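Local structure of CRISPR-associated protein, Cse1 family (Acidimicrobium ferrooxidans, 4H3T) at residues A[246-260]-A[286-300]. The protein is a Cse1-family CRISPR-associated protein, probably the large subunit of a type I-E Cascade complex that takes part in recognising invading DNA. The protein carries 1 engineered substitution. Residues are numbered along the deposited sequence; the frame is centred on the assembly and turned at random.
Sequences RVMRAPDGVCDLFTW and GDEVDRRAARDVDPH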
ATOM      1  N   ARG A 246      13.570  15.582  18.789  1.00 47.57           N
ATOM      2  CA  ARG A 246      13.077  15.303  17.429  1.00 46.14           C
ATOM      3  C   ARG A 246      12.872  16.598  16.664  1.00 49.30           C
ATOM      4  O   ARG A 246      12.801  17.683  17.246  1.00 49.92           O
ATOM      5  CB  ARG A 246      11.770  14.501  17.507  1.00 43.72           C
ATOM      6  CG  ARG A 246      10.544  15.319  17.966  1.00 47.01           C
ATOM      7  CD  ARG A 246       9.477  14.453  18.571  1.00 48.90           C
ATOM      8  NE  ARG A 246       8.196  15.152  18.717  1.00 47.93           N
ATOM      9  CZ  ARG A 246       7.244  15.283  17.806  1.00 53.07           C
ATOM     10  NH1 ARG A 246       6.131  15.930  18.099  1.00 46.72           N
ATOM     11  NH2 ARG A 246       7.385  14.738  16.591  1.00 44.04           N
ATOM     12  N   VAL A 247      12.778  16.481  15.368  1.00 47.27           N
ATOM     13  CA  VAL A 247      12.662  17.634  14.461  1.00 49.28           C
ATOM     14  C   VAL A 247      11.718  17.310  13.344  1.00 52.03           C
ATOM     15  O   VAL A 247      11.426  16.129  13.092  1.00 50.12           O
ATOM     16  CB  VAL A 247      14.067  18.058  13.832  1.00 53.05           C
ATOM     17  CG1 VAL A 247      15.087  18.498  14.883  1.00 53.74           C
ATOM     18  CG2 VAL A 247      14.651  16.977  12.960  1.00 50.91           C
HETATM   19  N   MSE A 248      11.334  18.349  12.610  1.00 49.65           N
HETATM   20  CA  MSE A 248      10.736  18.232  11.281  1.00 50.32           C
HETATM   21  C   MSE A 248      11.912  18.508  10.330  1.00 55.13           C
HETATM   22  O   MSE A 248      12.573  19.518  10.512  1.00 55.25           O
HETATM   23  CB  MSE A 248       9.569  19.162  10.985  1.00 53.43           C
HETATM   24  CG  MSE A 248       9.148  19.002   9.487  1.00 63.18           C
HETATM   25 SE   MSE A 248       7.687  20.054   8.947  0.61 74.93          SE
HETATM   26  CE  MSE A 248       6.300  18.954   9.755  1.00 70.87           C
ATOM     27  N   ARG A 249      12.159  17.632   9.358  1.00 48.87           N
ATOM     28  CA  ARG A 249      13.314  17.693   8.459  1.00 50.29           C
ATOM     29  C   ARG A 249      12.938  17.159   7.097  1.00 51.60           C
ATOM     30  O   ARG A 249      12.198  16.172   6.991  1.00 46.97           O
ATOM     31  CB  ARG A 249      14.432  16.783   9.084  1.00 52.43           C
ATOM     32  CG  ARG A 249      15.691  16.643   8.326  1.00 66.96           C
ATOM     33  CD  ARG A 249      16.803  16.057   9.199  1.00 53.77           C
ATOM     34  NE  ARG A 249      16.721  14.608   9.419  1.00 52.50           N
ATOM     35  CZ  ARG A 249      17.024  13.694   8.496  1.00 57.57           C
ATOM     36  NH1 ARG A 249      17.356  14.065   7.269  1.00 47.66           N
ATOM     37  NH2 ARG A 249      16.948  12.399   8.781  1.00 49.63           N
ATOM     38  N   ALA A 250      13.562  17.712   6.069  1.00 49.85           N
ATOM     39  CA  ALA A 250      13.454  17.219   4.703  1.00 49.51           C
ATOM     40  C   ALA A 250      14.359  16.009   4.544  1.00 53.85           C
ATOM     41  O   ALA A 250      15.534  16.104   4.849  1.00 56.30           O
ATOM     42  CB  ALA A 250      13.851  18.309   3.701  1.00 51.43           C
ATOM     43  N   PRO A 251      13.902  14.888   3.974  1.00 48.21           N
ATOM     44  CA  PRO A 251      14.841  13.757   3.762  1.00 47.00           C
ATOM     45  C   PRO A 251      15.910  14.084   2.709  1.00 52.96           C
ATOM     46  O   PRO A 251      15.618  14.812   1.789  1.00 52.60           O
ATOM     47  CB  PRO A 251      13.937  12.583   3.373  1.00 46.89           C
ATOM     48  CG  PRO A 251      12.605  13.171   3.072  1.00 53.28           C
ATOM     49  CD  PRO A 251      12.537  14.585   3.542  1.00 49.89           C
ATOM     50  N   ASP A 252      17.147  13.571   2.879  1.00 49.18           N
ATOM     51  CA  ASP A 252      18.243  13.817   1.944  1.00 52.97           C
ATOM     52  C   ASP A 252      18.072  13.041   0.643  1.00 54.56           C
ATOM     53  O   ASP A 252      18.687  13.350  -0.359  1.00 54.02           O
ATOM     54  CB  ASP A 252      19.572  13.423   2.586  1.00 55.38           C
ATOM     55  CG  ASP A 252      19.922  14.247   3.814  1.00 65.75           C
ATOM     56  OD1 ASP A 252      19.363  15.383   3.963  1.00 67.46           O
ATOM     57  OD2 ASP A 252      20.714  13.752   4.652  1.00 66.52           O
ATOM     58  N   GLY A 253      17.326  11.969   0.724  1.00 48.24           N
ATOM     59  CA  GLY A 253      17.075  11.064  -0.384  1.00 47.51           C
ATOM     60  C   GLY A 253      16.331   9.835   0.099  1.00 46.86           C
ATOM     61  O   GLY A 253      15.863   9.764   1.265  1.00 44.34           O
ATOM     62  N   VAL A 254      16.280   8.832  -0.767  1.00 42.13           N
ATOM     63  CA  VAL A 254      15.512   7.620  -0.470  1.00 41.76           C
ATOM     64  C   VAL A 254      16.079   6.773   0.638  1.00 42.95           C
ATOM     65  O   VAL A 254      15.287   6.187   1.371  1.00 40.77           O
ATOM     66  CB  VAL A 254      15.252   6.712  -1.683  1.00 46.70           C
ATOM     67  CG1 VAL A 254      14.184   7.319  -2.584  1.00 46.80           C
ATOM     68  CG2 VAL A 254      16.530   6.398  -2.461  1.00 48.11           C
ATOM     69  N   CYS A 255      17.405   6.658   0.771  1.00 39.02           N
ATOM     70  CA  CYS A 255      17.974   5.844   1.868  1.00 40.38           C
ATOM     71  C   CYS A 255      17.602   6.417   3.207  1.00 42.69           C
ATOM     72  O   CYS A 255      17.347   5.646   4.124  1.00 42.71           O
ATOM     73  CB  CYS A 255      19.471   5.679   1.776  1.00 42.43           C
ATOM     74  SG  CYS A 255      20.026   4.823   0.278  1.00 48.79           S
ATOM     75  N   ASP A 256      17.613   7.762   3.322  1.00 40.29           N
ATOM     76  CA  ASP A 256      17.234   8.491   4.535  1.00 39.15           C
ATOM     77  C   ASP A 256      15.701   8.273   4.777  1.00 40.14           C
ATOM     78  O   ASP A 256      15.296   7.769   5.820  1.00 39.69           O
ATOM     79  CB  ASP A 256      17.607   9.977   4.328  1.00 41.17           C
ATOM     80  CG  ASP A 256      17.395  10.895   5.485  1.00 47.86           C
ATOM     81  OD1 ASP A 256      17.313  10.395   6.643  1.00 46.04           O
ATOM     82  OD2 ASP A 256      17.299  12.130   5.247  1.00 48.16           O
ATOM     83  N   LEU A 257      14.879   8.505   3.756  1.00 39.37           N
ATOM     84  CA  LEU A 257      13.435   8.408   3.895  1.00 40.01           C
ATOM     85  C   LEU A 257      12.958   7.005   4.173  1.00 41.96           C
ATOM     86  O   LEU A 257      12.125   6.809   5.057  1.00 39.29           O
ATOM     87  CB  LEU A 257      12.724   8.943   2.680  1.00 39.55           C
ATOM     88  CG  LEU A 257      11.165   8.948   2.714  1.00 39.95           C
ATOM     89  CD1 LEU A 257      10.609   9.694   3.953  1.00 41.40           C
ATOM     90  CD2 LEU A 257      10.664   9.553   1.413  1.00 39.42           C
ATOM     91  N   PHE A 258      13.480   6.048   3.428  1.00 38.74           N
ATOM     92  CA  PHE A 258      13.137   4.657   3.612  1.00 37.52           C
ATOM     93  C   PHE A 258      13.508   4.063   5.017  1.00 42.49           C
ATOM     94  O   PHE A 258      13.021   3.004   5.328  1.00 39.80           O
ATOM     95  CB  PHE A 258      13.763   3.805   2.539  1.00 37.09           C
ATOM     96  CG  PHE A 258      13.231   3.935   1.122  1.00 37.13           C
ATOM     97  CD1 PHE A 258      12.227   4.843   0.808  1.00 37.70           C
ATOM     98  CD2 PHE A 258      13.739   3.154   0.116  1.00 39.84           C
ATOM     99  CE1 PHE A 258      11.773   4.983  -0.528  1.00 40.36           C
ATOM    100  CE2 PHE A 258      13.340   3.324  -1.213  1.00 42.04           C
ATOM    101  CZ  PHE A 258      12.262   4.141  -1.505  1.00 41.69           C
ATOM    102  N   THR A 259      14.368   4.726   5.819  1.00 41.38           N
ATOM    103  CA  THR A 259      14.758   4.268   7.135  1.00 39.21           C
ATOM    104  C   THR A 259      14.438   5.316   8.192  1.00 41.86           C
ATOM    105  O   THR A 259      15.056   5.340   9.248  1.00 37.77           O
ATOM    106  CB  THR A 259      16.248   3.960   7.096  1.00 37.67           C
ATOM    107  OG1 THR A 259      17.009   5.152   6.802  1.00 40.24           O
ATOM    108  CG2 THR A 259      16.576   2.874   6.101  1.00 36.50           C
ATOM    109  N   TRP A 260      13.446   6.162   7.921  1.00 37.91           N
ATOM    110  CA  TRP A 260      13.149   7.320   8.749  1.00 36.17           C
ATOM    111  C   TRP A 260      12.844   6.952  10.182  1.00 39.22           C
ATOM    112  O   TRP A 260      11.980   6.113  10.429  1.00 37.95           O
ATOM    113  CB  TRP A 260      11.936   8.082   8.146  1.00 35.84           C
ATOM    114  CG  TRP A 260      11.781   9.470   8.650  1.00 37.16           C
ATOM    115  CD1 TRP A 260      10.849   9.929   9.529  1.00 39.40           C
ATOM    116  CD2 TRP A 260      12.544  10.604   8.239  1.00 38.36           C
ATOM    117  NE1 TRP A 260      10.967  11.289   9.670  1.00 41.66           N
ATOM    118  CE2 TRP A 260      11.999  11.733   8.884  1.00 43.53           C
ATOM    119  CE3 TRP A 260      13.567  10.798   7.309  1.00 41.63           C
ATOM    120  CZ2 TRP A 260      12.429  13.029   8.604  1.00 45.10           C
ATOM    121  CZ3 TRP A 260      13.982  12.085   7.029  1.00 43.88           C
ATOM    122  CH2 TRP A 260      13.439  13.180   7.697  1.00 44.38           C
ATOM    123  N   GLY A 286       8.966  10.749  17.303  1.00 38.67           N
ATOM    124  CA  GLY A 286      10.238  10.986  16.607  1.00 39.02           C
ATOM    125  C   GLY A 286      10.107  12.060  15.540  1.00 43.06           C
ATOM    126  O   GLY A 286       9.315  13.011  15.645  1.00 41.27           O
ATOM    127  N   ASP A 287      10.960  11.960  14.534  1.00 40.94           N
ATOM    128  CA  ASP A 287      11.057  12.987  13.541  1.00 39.39           C
ATOM    129  C   ASP A 287       9.910  12.998  12.554  1.00 42.14           C
ATOM    130  O   ASP A 287       9.410  11.970  12.140  1.00 41.21           O
ATOM    131  CB  ASP A 287      12.361  12.857  12.742  1.00 42.27           C
ATOM    132  CG  ASP A 287      13.635  13.035  13.533  1.00 45.79           C
ATOM    133  OD1 ASP A 287      13.647  13.880  14.467  1.00 44.35           O
ATOM    134  OD2 ASP A 287      14.628  12.293  13.247  1.00 47.74           O
ATOM    135  N   GLU A 288       9.531  14.185  12.116  1.00 41.15           N
ATOM    136  CA  GLU A 288       8.447  14.342  11.152  1.00 41.70           C
ATOM    137  C   GLU A 288       9.036  14.625   9.777  1.00 47.54           C
ATOM    138  O   GLU A 288       9.993  15.391   9.676  1.00 44.97           O
ATOM    139  CB  GLU A 288       7.548  15.516  11.559  1.00 43.63           C
ATOM    140  CG  GLU A 288       6.974  15.443  12.984  1.00 53.89           C
ATOM    141  CD  GLU A 288       5.969  14.351  13.283  1.00 71.69           C
ATOM    142  OE1 GLU A 288       5.695  13.547  12.365  1.00 59.52           O
ATOM    143  OE2 GLU A 288       5.426  14.320  14.419  1.00 58.22           O
ATOM    144  N   VAL A 289       8.494  14.003   8.734  1.00 43.66           N
ATOM    145  CA  VAL A 289       8.948  14.201   7.379  1.00 43.81           C
ATOM    146  C   VAL A 289       8.329  15.495   6.841  1.00 50.67           C
ATOM    147  O   VAL A 289       7.105  15.676   6.886  1.00 47.68           O
ATOM    148  CB  VAL A 289       8.586  13.006   6.451  1.00 44.31           C
ATOM    149  CG1 VAL A 289       9.020  13.278   5.026  1.00 44.69           C
ATOM    150  CG2 VAL A 289       9.197  11.704   6.934  1.00 42.65           C
ATOM    151  N   ASP A 290       9.167  16.347   6.281  1.00 50.65           N
ATOM    152  CA  ASP A 290       8.736  17.539   5.532  1.00 51.36           C
ATOM    153  C   ASP A 290       8.001  17.038   4.275  1.00 53.68           C
ATOM    154  O   ASP A 290       8.598  16.402   3.405  1.00 48.11           O
ATOM    155  CB  ASP A 290       9.953  18.390   5.194  1.00 52.35           C
ATOM    156  CG  ASP A 290       9.615  19.682   4.475  1.00 59.82           C
ATOM    157  OD1 ASP A 290       8.817  19.635   3.527  1.00 57.84           O
ATOM    158  OD2 ASP A 290      10.182  20.727   4.839  1.00 67.75           O
ATOM    159  N   ARG A 291       6.687  17.230   4.255  1.00 53.86           N
ATOM    160  CA  ARG A 291       5.800  16.661   3.232  1.00 54.43           C
ATOM    161  C   ARG A 291       6.045  17.243   1.831  1.00 60.16           C
ATOM    162  O   ARG A 291       5.945  16.483   0.851  1.00 57.90           O
ATOM    163  CB  ARG A 291       4.333  16.820   3.656  1.00 54.81           C
ATOM    164  CG  ARG A 291       4.026  16.001   4.934  1.00 50.77           C
ATOM    165  CD  ARG A 291       2.634  16.251   5.493  1.00 56.19           C
ATOM    166  NE  ARG A 291       2.323  15.256   6.538  1.00 63.08           N
ATOM    167  CZ  ARG A 291       1.116  15.028   7.049  1.00 66.85           C
ATOM    168  NH1 ARG A 291       0.063  15.686   6.601  1.00 56.56           N
ATOM    169  NH2 ARG A 291       0.955  14.130   8.000  1.00 58.94           N
ATOM    170  N   ARG A 292       6.509  18.516   1.747  1.00 58.77           N
ATOM    171  CA  ARG A 292       6.872  19.135   0.463  1.00 60.04           C
ATOM    172  C   ARG A 292       8.091  18.458  -0.110  1.00 60.73           C
ATOM    173  O   ARG A 292       8.099  18.097  -1.289  1.00 57.48           O
ATOM    174  CB  ARG A 292       7.148  20.645   0.635  1.00 65.02           C
ATOM    175  CG  ARG A 292       7.492  21.396  -0.657  1.00 81.25           C
ATOM    176  CD  ARG A 292       8.697  22.333  -0.552  1.00104.25           C
ATOM    177  NE  ARG A 292       9.975  21.685  -0.907  1.00106.88           N
ATOM    178  CZ  ARG A 292      10.939  21.304  -0.060  1.00121.78           C
ATOM    179  NH1 ARG A 292      10.797  21.484   1.258  1.00102.71           N
ATOM    180  NH2 ARG A 292      12.050  20.734  -0.522  1.00107.31           N
ATOM    181  N   ALA A 293       9.134  18.268   0.721  1.00 56.08           N
ATOM    182  CA  ALA A 293      10.341  17.583   0.267  1.00 54.15           C
ATOM    183  C   ALA A 293      10.080  16.103  -0.073  1.00 54.85           C
ATOM    184  O   ALA A 293      10.697  15.596  -0.988  1.00 54.20           O
ATOM    185  CB  ALA A 293      11.434  17.683   1.331  1.00 55.56           C
ATOM    186  N   ALA A 294       9.133  15.407   0.625  1.00 50.11           N
ATOM    187  CA  ALA A 294       8.843  13.984   0.362  1.00 49.01           C
ATOM    188  C   ALA A 294       8.382  13.742  -1.080  1.00 47.03           C
ATOM    189  O   ALA A 294       8.715  12.714  -1.678  1.00 43.53           O
ATOM    190  CB  ALA A 294       7.758  13.476   1.338  1.00 48.60           C
ATOM    191  N   ARG A 295       7.609  14.691  -1.633  1.00 43.25           N
ATOM    192  CA  ARG A 295       7.080  14.589  -2.981  1.00 43.61           C
ATOM    193  C   ARG A 295       8.232  14.509  -4.009  1.00 49.99           C
ATOM    194  O   ARG A 295       8.160  13.717  -4.954  1.00 48.39           O
ATOM    195  CB  ARG A 295       6.100  15.738  -3.232  1.00 41.83           C
ATOM    196  CG  ARG A 295       5.766  15.939  -4.656  1.00 48.76           C
ATOM    197  CD  ARG A 295       4.536  16.800  -4.815  1.00 55.21           C
ATOM    198  NE  ARG A 295       4.335  17.084  -6.223  1.00 59.17           N
ATOM    199  CZ  ARG A 295       4.960  18.020  -6.939  1.00 67.61           C
ATOM    200  NH1 ARG A 295       5.864  18.817  -6.374  1.00 56.51           N
ATOM    201  NH2 ARG A 295       4.669  18.180  -8.213  1.00 57.08           N
ATOM    202  N   ASP A 296       9.308  15.224  -3.774  1.00 47.71           N
ATOM    203  CA  ASP A 296      10.473  15.161  -4.667  1.00 48.22           C
ATOM    204  C   ASP A 296      11.256  13.873  -4.519  1.00 50.43           C
ATOM    205  O   ASP A 296      11.940  13.472  -5.446  1.00 52.47           O
ATOM    206  CB  ASP A 296      11.424  16.333  -4.389  1.00 51.92           C
ATOM    207  CG  ASP A 296      10.858  17.722  -4.756  1.00 67.11           C
ATOM    208  OD1 ASP A 296       9.932  17.794  -5.619  1.00 66.21           O
ATOM    209  OD2 ASP A 296      11.319  18.726  -4.162  1.00 73.47           O
ATOM    210  N   VAL A 297      11.247  13.269  -3.344  1.00 46.09           N
ATOM    211  CA  VAL A 297      12.098  12.132  -3.052  1.00 43.75           C
ATOM    212  C   VAL A 297      11.501  10.759  -3.383  1.00 45.70           C
ATOM    213  O   VAL A 297      12.209   9.882  -3.872  1.00 43.40           O
ATOM    214  CB  VAL A 297      12.467  12.185  -1.538  1.00 46.24           C
ATOM    215  CG1 VAL A 297      13.245  10.951  -1.088  1.00 45.99           C
ATOM    216  CG2 VAL A 297      13.252  13.463  -1.210  1.00 48.24           C
ATOM    217  N   ASP A 298      10.257  10.549  -3.004  1.00 39.83           N
ATOM    218  CA  ASP A 298       9.682   9.215  -2.832  1.00 38.80           C
ATOM    219  C   ASP A 298       9.028   8.638  -4.085  1.00 42.82           C
ATOM    220  O   ASP A 298       8.032   9.178  -4.566  1.00 43.02           O
ATOM    221  CB  ASP A 298       8.682   9.293  -1.692  1.00 38.01           C
ATOM    222  CG  ASP A 298       8.237   7.968  -1.060  1.00 43.40           C
ATOM    223  OD1 ASP A 298       8.358   6.910  -1.720  1.00 39.29           O
ATOM    224  OD2 ASP A 298       7.745   8.003   0.064  1.00 41.14           O
ATOM    225  N   PRO A 299       9.542   7.489  -4.555  1.00 40.09           N
ATOM    226  CA  PRO A 299       8.986   6.877  -5.753  1.00 39.17           C
ATOM    227  C   PRO A 299       7.714   6.060  -5.541  1.00 39.05           C
ATOM    228  O   PRO A 299       7.195   5.520  -6.524  1.00 40.18           O
ATOM    229  CB  PRO A 299      10.131   5.933  -6.187  1.00 42.51           C
ATOM    230  CG  PRO A 299      10.703   5.458  -4.897  1.00 43.27           C
ATOM    231  CD  PRO A 299      10.667   6.664  -4.007  1.00 41.64           C
ATOM    232  N   HIS A 300       7.304   5.811  -4.309  1.00 39.61           N
ATOM    233  CA  HIS A 300       6.179   4.892  -4.019  1.00 38.67           C
ATOM    234  C   HIS A 300       4.819   5.594  -3.765  1.00 41.52           C
ATOM    235  O   HIS A 300       3.906   4.975  -3.208  1.00 40.93           O
ATOM    236  CB  HIS A 300       6.501   4.032  -2.797  1.00 37.69           C
ATOM    237  CG  HIS A 300       7.639   3.081  -3.043  1.00 40.82           C
ATOM    238  ND1 HIS A 300       8.678   2.934  -2.132  1.00 44.08           N
ATOM    239  CD2 HIS A 300       7.843   2.259  -4.084  1.00 41.26           C
ATOM    240  CE1 HIS A 300       9.502   2.045  -2.687  1.00 44.45           C
ATOM    241  NE2 HIS A 300       8.998   1.582  -3.847  1.00 43.35           N
TER
HETATM  242  O   HOH W   1       4.461  16.397  15.745  1.00 59.58           O
HETATM  243  O   HOH W   2      14.880  11.168  10.647  1.00 42.83           O
HETATM  244  O   HOH W   3      17.121  13.396  12.138  1.00 52.34           O
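Arg-246 NH2 is shared by two acceptors lying at the edge of the guanidinium: Gly-286 O at 2.8 Å and, through a salt bridge, Glu-288 OE2 at 3.0 Å. The carboxylate is turned 72° from the guanidinium and is met from above its plane; water 1 joins Arg-246 NH1 to Glu-288 OE2, while NE pairs with Asp-190. An alanine in place of Arg-246 would probably leave Glu-288 and Asp-190 without this positive partner and let the glutamate turn. Alongside, Asp-287 OD1 takes Val-247 N at 2.9 Å and also pairs with Arg-264. Parallel strand bonds follow, from Glu-288 N to Val-247 O and from Arg-249 N to Glu-288 O. In Trp-260, chi1 of -163° swings the indole across toward strand 288-289, laying one face over Val-289 CG2, a CH-pi contact 3.4 Å from the five-membered ring centroid; its NE1 donates to Asp-287 O at 3.0 Å, from above the carbonyl plane. Leu-257 CD1 packs against the same valine methyl. Beyond Asp-290, N-cap of helix 291-297, Val-297 CG1 rests on Gly-253 C at 3.5 Å. Charge and hydrogen bonds thus fix the parallel pairing of 248-249 with the end of strand 275-289, and apolar packing holds the two helices together.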